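PDB 6GW5: putative Outer membrane protein from Helicobacter pylori, which probably mediates bacterial attachment to host glycans, as the extracellular adhesin domain of the SabA outer membrane protein. Local coordinates for residues Val68-Leu73 against Val315-Glu320; Glu116-Asn121 against Asp206-Pro211. All blocks are in the same frame, centred on the assembly; numbering follows the deposited sequence.

Contact 1 of 2, residues Val68-Leu73 against Val315-Glu320; sequences VITSVL and VNLNQE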
loop_
_atom_site.group_PDB
_atom_site.type_symbol
_atom_site.label_atom_id
_atom_site.label_comp_id
_atom_site.label_asym_id
_atom_site.label_seq_id
_atom_site.Cartn_x
_atom_site.Cartn_y
_atom_site.Cartn_z
ATOM N N VAL A 68 -10.523 -8.173 -4.622
ATOM C CA VAL A 68 -10.423 -9.253 -3.635
ATOM C C VAL A 68 -11.736 -10.066 -3.594
ATOM O O VAL A 68 -11.701 -11.291 -3.546
ATOM C CB VAL A 68 -10.018 -8.738 -2.237
ATOM C CG1 VAL A 68 -10.067 -9.848 -1.187
ATOM C CG2 VAL A 68 -8.614 -8.152 -2.256
ATOM N N ILE A 69 -12.873 -9.396 -3.632
ATOM C CA ILE A 69 -14.143 -10.108 -3.633
ATOM C C ILE A 69 -14.278 -10.919 -4.884
ATOM O O ILE A 69 -14.634 -12.073 -4.834
ATOM C CB ILE A 69 -15.349 -9.160 -3.571
ATOM C CG1 ILE A 69 -15.408 -8.403 -2.244
ATOM C CG2 ILE A 69 -16.646 -9.922 -3.774
ATOM C CD1 ILE A 69 -15.150 -9.244 -1.023
ATOM N N THR A 70 -14.014 -10.314 -6.021
ATOM C CA THR A 70 -14.006 -11.045 -7.275
ATOM C C THR A 70 -13.159 -12.346 -7.094
ATOM O O THR A 70 -13.582 -13.448 -7.460
ATOM C CB THR A 70 -13.435 -10.148 -8.392
ATOM O OG1 THR A 70 -14.377 -9.109 -8.721
ATOM C CG2 THR A 70 -13.046 -10.939 -9.649
ATOM N N SER A 71 -11.950 -12.182 -6.579
ATOM C CA SER A 71 -11.012 -13.265 -6.516
ATOM C C SER A 71 -11.500 -14.359 -5.519
ATOM O O SER A 71 -11.247 -15.517 -5.714
ATOM C CB SER A 71 -9.606 -12.737 -6.172
ATOM O OG SER A 71 -9.476 -12.601 -4.775
ATOM N N VAL A 72 -12.241 -13.960 -4.491
ATOM C CA VAL A 72 -12.831 -14.885 -3.544
ATOM C C VAL A 72 -13.926 -15.692 -4.211
ATOM O O VAL A 72 -13.932 -16.911 -4.097
ATOM C CB VAL A 72 -13.362 -14.164 -2.293
ATOM C CG1 VAL A 72 -14.210 -15.092 -1.430
ATOM C CG2 VAL A 72 -12.195 -13.658 -1.466
ATOM N N LEU A 73 -14.820 -15.004 -4.917
ATOM C CA LEU A 73 -15.840 -15.667 -5.704
ATOM C C LEU A 73 -15.251 -16.526 -6.815
ATOM O O LEU A 73 -15.811 -17.558 -7.158
ATOM C CB LEU A 73 -16.831 -14.667 -6.266
ATOM C CG LEU A 73 -17.674 -13.978 -5.158
ATOM C CD1 LEU A 73 -18.466 -12.820 -5.742
ATOM C CD2 LEU A 73 -18.653 -14.921 -4.463
ATOM N N VAL A 315 -16.387 -11.796 -15.967
ATOM C CA VAL A 315 -15.581 -11.316 -14.870
ATOM C C VAL A 315 -14.225 -10.901 -15.446
ATOM O O VAL A 315 -13.643 -11.636 -16.261
ATOM C CB VAL A 315 -15.435 -12.464 -13.851
ATOM C CG1 VAL A 315 -14.351 -12.206 -12.817
ATOM C CG2 VAL A 315 -16.758 -12.696 -13.144
ATOM N N ASN A 316 -13.711 -9.736 -15.023
ATOM C CA ASN A 316 -12.389 -9.329 -15.442
ATOM C C ASN A 316 -11.434 -9.003 -14.302
ATOM O O ASN A 316 -11.176 -7.865 -14.020
ATOM C CB ASN A 316 -12.485 -8.188 -16.406
ATOM C CG ASN A 316 -11.222 -8.046 -17.268
ATOM O OD1 ASN A 316 -10.086 -8.456 -16.924
ATOM N ND2 ASN A 316 -11.415 -7.446 -18.400
ATOM N N LEU A 317 -10.904 -10.036 -13.673
ATOM C CA LEU A 317 -9.959 -9.862 -12.607
ATOM C C LEU A 317 -8.704 -9.109 -13.034
ATOM O O LEU A 317 -8.156 -8.356 -12.235
ATOM C CB LEU A 317 -9.568 -11.202 -11.985
ATOM C CG LEU A 317 -8.583 -11.210 -10.816
ATOM C CD1 LEU A 317 -9.041 -10.297 -9.694
ATOM C CD2 LEU A 317 -8.391 -12.620 -10.267
ATOM N N ASN A 318 -8.218 -9.340 -14.258
ATOM C CA ASN A 318 -7.004 -8.667 -14.701
ATOM C C ASN A 318 -7.208 -7.143 -14.715
ATOM O O ASN A 318 -6.349 -6.390 -14.262
ATOM C CB ASN A 318 -6.559 -9.102 -16.081
ATOM C CG ASN A 318 -5.815 -10.402 -16.098
ATOM O OD1 ASN A 318 -6.087 -11.236 -16.961
ATOM N ND2 ASN A 318 -4.842 -10.586 -15.232
ATOM N N GLN A 319 -8.324 -6.696 -15.239
ATOM C CA GLN A 319 -8.590 -5.253 -15.268
ATOM C C GLN A 319 -8.696 -4.689 -13.855
ATOM O O GLN A 319 -8.212 -3.633 -13.584
ATOM C CB GLN A 319 -9.850 -4.986 -16.088
ATOM C CG GLN A 319 -10.538 -3.681 -15.853
ATOM C CD GLN A 319 -11.690 -3.531 -16.820
ATOM O OE1 GLN A 319 -11.491 -3.464 -18.062
ATOM N NE2 GLN A 319 -12.906 -3.460 -16.275
ATOM N N GLU A 320 -9.277 -5.428 -12.933
ATOM C CA GLU A 320 -9.396 -4.953 -11.561
ATOM C C GLU A 320 -8.018 -4.881 -10.869
ATOM O O GLU A 320 -7.788 -4.008 -10.048
ATOM C CB GLU A 320 -10.397 -5.829 -10.770
ATOM C CG GLU A 320 -11.815 -5.699 -11.279
ATOM C CD GLU A 320 -12.784 -6.740 -10.723
ATOM O OE1 GLU A 320 -12.482 -7.356 -9.718
ATOM O OE2 GLU A 320 -13.888 -6.899 -11.268
#

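Contact 2 of 2, residues Glu116-Asn121 against Asp206-Pro211; sequences ENCAMN and DSTDYP. Unlike the reference sequence in segment 206-211: D209 (reference Gly).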
loop_
_atom_site.group_PDB
_atom_site.type_symbol
_atom_site.label_atom_id
_atom_site.label_comp_id
_atom_site.label_asym_id
_atom_site.label_seq_id
_atom_site.Cartn_x
_atom_site.Cartn_y
_atom_site.Cartn_z
ATOM N N GLU A 116 -5.671 -38.945 1.296
ATOM C CA GLU A 116 -6.465 -37.734 1.591
ATOM C C GLU A 116 -7.933 -37.964 1.309
ATOM O O GLU A 116 -8.318 -38.746 0.425
ATOM C CB GLU A 116 -6.008 -36.417 0.890
ATOM C CG GLU A 116 -5.313 -36.607 -0.440
ATOM C CD GLU A 116 -3.797 -36.784 -0.306
ATOM O OE1 GLU A 116 -3.147 -36.199 0.592
ATOM O OE2 GLU A 116 -3.237 -37.537 -1.109
ATOM N N ASN A 117 -8.719 -37.232 2.095
ATOM C CA ASN A 117 -10.176 -37.289 2.118
ATOM C C ASN A 117 -10.813 -36.178 1.267
ATOM O O ASN A 117 -10.626 -34.987 1.557
ATOM C CB ASN A 117 -10.682 -37.151 3.574
ATOM C CG ASN A 117 -12.136 -36.743 3.638
ATOM O OD1 ASN A 117 -13.005 -37.475 3.177
ATOM N ND2 ASN A 117 -12.409 -35.543 4.132
ATOM N N CYS A 118 -11.633 -36.563 0.289
ATOM C CA CYS A 118 -12.288 -35.600 -0.612
ATOM C C CYS A 118 -13.794 -35.548 -0.467
ATOM O O CYS A 118 -14.521 -35.136 -1.400
ATOM C CB CYS A 118 -11.936 -35.916 -2.059
ATOM S SG CYS A 118 -10.159 -36.008 -2.318
ATOM N N ALA A 119 -14.271 -35.914 0.713
ATOM C CA ALA A 119 -15.700 -35.923 0.967
ATOM C C ALA A 119 -16.009 -34.802 1.907
ATOM O O ALA A 119 -15.153 -34.393 2.690
ATOM C CB ALA A 119 -16.124 -37.251 1.579
ATOM N N MET A 120 -17.242 -34.341 1.869
ATOM C CA MET A 120 -17.658 -33.267 2.752
ATOM C C MET A 120 -19.060 -33.536 3.248
ATOM O O MET A 120 -19.935 -33.901 2.487
ATOM C CB MET A 120 -17.606 -31.890 2.008
ATOM C CG MET A 120 -18.131 -30.665 2.788
ATOM S SD MET A 120 -17.967 -29.021 2.049
ATOM C CE MET A 120 -16.188 -28.974 2.014
ATOM N N ASN A 121 -19.289 -33.241 4.505
ATOM C CA ASN A 121 -20.657 -33.226 5.004
ATOM C C ASN A 121 -21.541 -32.194 4.383
ATOM O O ASN A 121 -21.127 -31.062 4.308
ATOM C CB ASN A 121 -20.658 -32.903 6.479
ATOM C CG ASN A 121 -20.586 -34.139 7.316
ATOM O OD1 ASN A 121 -20.285 -35.233 6.821
ATOM N ND2 ASN A 121 -20.867 -33.982 8.596
ATOM N N ASP A 206 -3.795 -30.859 -12.037
ATOM C CA ASP A 206 -4.652 -32.060 -11.904
ATOM C C ASP A 206 -4.487 -32.764 -10.569
ATOM O O ASP A 206 -5.032 -33.830 -10.358
ATOM C CB ASP A 206 -4.436 -32.998 -13.092
ATOM C CG ASP A 206 -3.024 -33.496 -13.189
ATOM O OD1 ASP A 206 -2.222 -33.200 -12.268
ATOM O OD2 ASP A 206 -2.717 -34.208 -14.178
ATOM N N SER A 207 -3.793 -32.102 -9.642
ATOM C CA SER A 207 -3.521 -32.633 -8.325
ATOM C C SER A 207 -4.761 -32.583 -7.429
ATOM O O SER A 207 -5.828 -32.039 -7.777
ATOM C CB SER A 207 -2.350 -31.855 -7.687
ATOM O OG SER A 207 -2.676 -30.487 -7.546
ATOM N N THR A 208 -4.575 -33.184 -6.262
ATOM C CA THR A 208 -5.608 -33.310 -5.258
ATOM C C THR A 208 -4.987 -33.127 -3.915
ATOM O O THR A 208 -4.160 -33.929 -3.501
ATOM C CB THR A 208 -6.279 -34.686 -5.372
ATOM O OG1 THR A 208 -6.945 -34.755 -6.646
ATOM C CG2 THR A 208 -7.294 -34.899 -4.266
ATOM N N ASP A 209 -5.362 -32.043 -3.244
ATOM C CA ASP A 209 -4.804 -31.742 -1.956
ATOM C C ASP A 209 -5.724 -30.788 -1.193
ATOM O O ASP A 209 -6.667 -30.259 -1.757
ATOM C CB ASP A 209 -3.384 -31.183 -2.129
ATOM C CG ASP A 209 -2.440 -31.532 -0.955
ATOM O OD1 ASP A 209 -2.896 -31.882 0.169
ATOM O OD2 ASP A 209 -1.212 -31.354 -1.151
ATOM N N TYR A 210 -5.473 -30.589 0.102
ATOM C CA TYR A 210 -6.307 -29.634 0.878
ATOM C C TYR A 210 -6.092 -28.198 0.328
ATOM O O TYR A 210 -4.983 -27.865 -0.090
ATOM C CB TYR A 210 -6.026 -29.767 2.407
ATOM C CG TYR A 210 -6.231 -31.207 2.889
ATOM C CD1 TYR A 210 -7.511 -31.772 2.885
ATOM C CD2 TYR A 210 -5.157 -32.011 3.287
ATOM C CE1 TYR A 210 -7.721 -33.077 3.266
ATOM C CE2 TYR A 210 -5.355 -33.328 3.669
ATOM C CZ TYR A 210 -6.646 -33.862 3.647
ATOM O OH TYR A 210 -6.897 -35.167 4.034
ATOM N N PRO A 211 -7.132 -27.355 0.323
ATOM C CA PRO A 211 -6.995 -26.012 -0.276
ATOM C C PRO A 211 -5.834 -25.192 0.267
ATOM O O PRO A 211 -5.202 -24.450 -0.487
ATOM C CB PRO A 211 -8.314 -25.327 0.074
ATOM C CG PRO A 211 -9.282 -26.441 0.266
ATOM C CD PRO A 211 -8.504 -27.607 0.795
#

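Contact 1 of 2, residues Val68-Leu73 against Val315-Glu320
V315, two residues before helix 317-346, meets T70 tip to tip: its CG1 lies 3.7 Å from T70 CG2. N316 is the N-cap of the helix that carries the next two contacting residues: its OD1 accepts from Q319 N at 3.0 Å, the donor standing above the amide plane. L317 opens the helix and touches the same T70 methyl from a different direction, CD1 to T70 CG2 at 4.1 Å, while its CD2 touches S71 CB. One turn on, E320 closes the group. Its chain, extended beyond CG, carries the carboxylate to T70, tip to tip, with OE1 2.8 Å from T70 OG1. That hydroxyl stands beside its backbone N (chi1 -71°). It has one proton and two acceptors within reach, E320 OE1 and Q66 O one turn back, and the geometry does not settle which takes it; Q139 NE2 of helix 122-139 is a further hydrogen-bond partner. S71 OG turns back along its own helix to V68 O, which V72 N also reaches from the same face. F282 of helix 255-283 touches both S71 and L317. The contact is helix-to-helix packing in a helical bundle: the N-capped first turn of helix 317-346 sits against the middle of helix 60-79, joined by apolar contacts and a buried threonine hydroxyl.

Contact 2 of 2, residues Glu116-Asn121 against Asp206-Pro211
Y210 brings its hydroxyl end to the CB of E116 and the backbone N of N117. N117 N points almost straight at Y210 OH (171°) over 3.4 Å, a long and weak bond, and E116 CB lies 3.5 Å from the same oxygen, approaching the ring obliquely. Beside this, C118 SG rests on the methyl of T208, with 3.6 Å between SG and T208 CG2. CG2 lies anti to the backbone N, which places the methyl at the sulfur, while OG1, beside that N (chi1 -64°), hydrogen-bonds to N111 O. The carboxylates of E116 and D209 come within 4.3 Å, OE1 to OD1, a like-charge approach that is probably unfavourable; D209 OD1 accepts a hydrogen bond from the N of the next residue, Y210.

Farther out, N117 OD1 accepts from A119 N at 3.2 Å, an Asx turn at the entry to strand 119-121, and N117 ND2 is held by K185 O. M189 of strand 188-189 packs on both C118 and T208, and N117 shares a backbone hydrogen bond with A187, just before that strand. The C112-C118 disulfide closes a short loop after helix 106-111, which packs beside the two-stranded antiparallel sheet 188-189/208-209.

Overall arrangement
Contact 1 is a buried meeting of helices 60-79 and 317-346, whereas contact 2 lies at the surface, about 35 Å from the chain centre against 18 Å for contact 1. The two centres are about 24 Å apart on the same side of the chain's centre, with nearest atoms about 11 Å apart and no touch; along the chain, contact 2 is nested inside the loop that contact 1 closes. Helix 60-79 serves both places, holding T70 in one and packing Y79 on M120 and P211 in the other. Methyl packing and a threonine-carboxylate pair mark the bundle, while a disulfide, an Asx turn and a weak tyrosine bond mark the periphery.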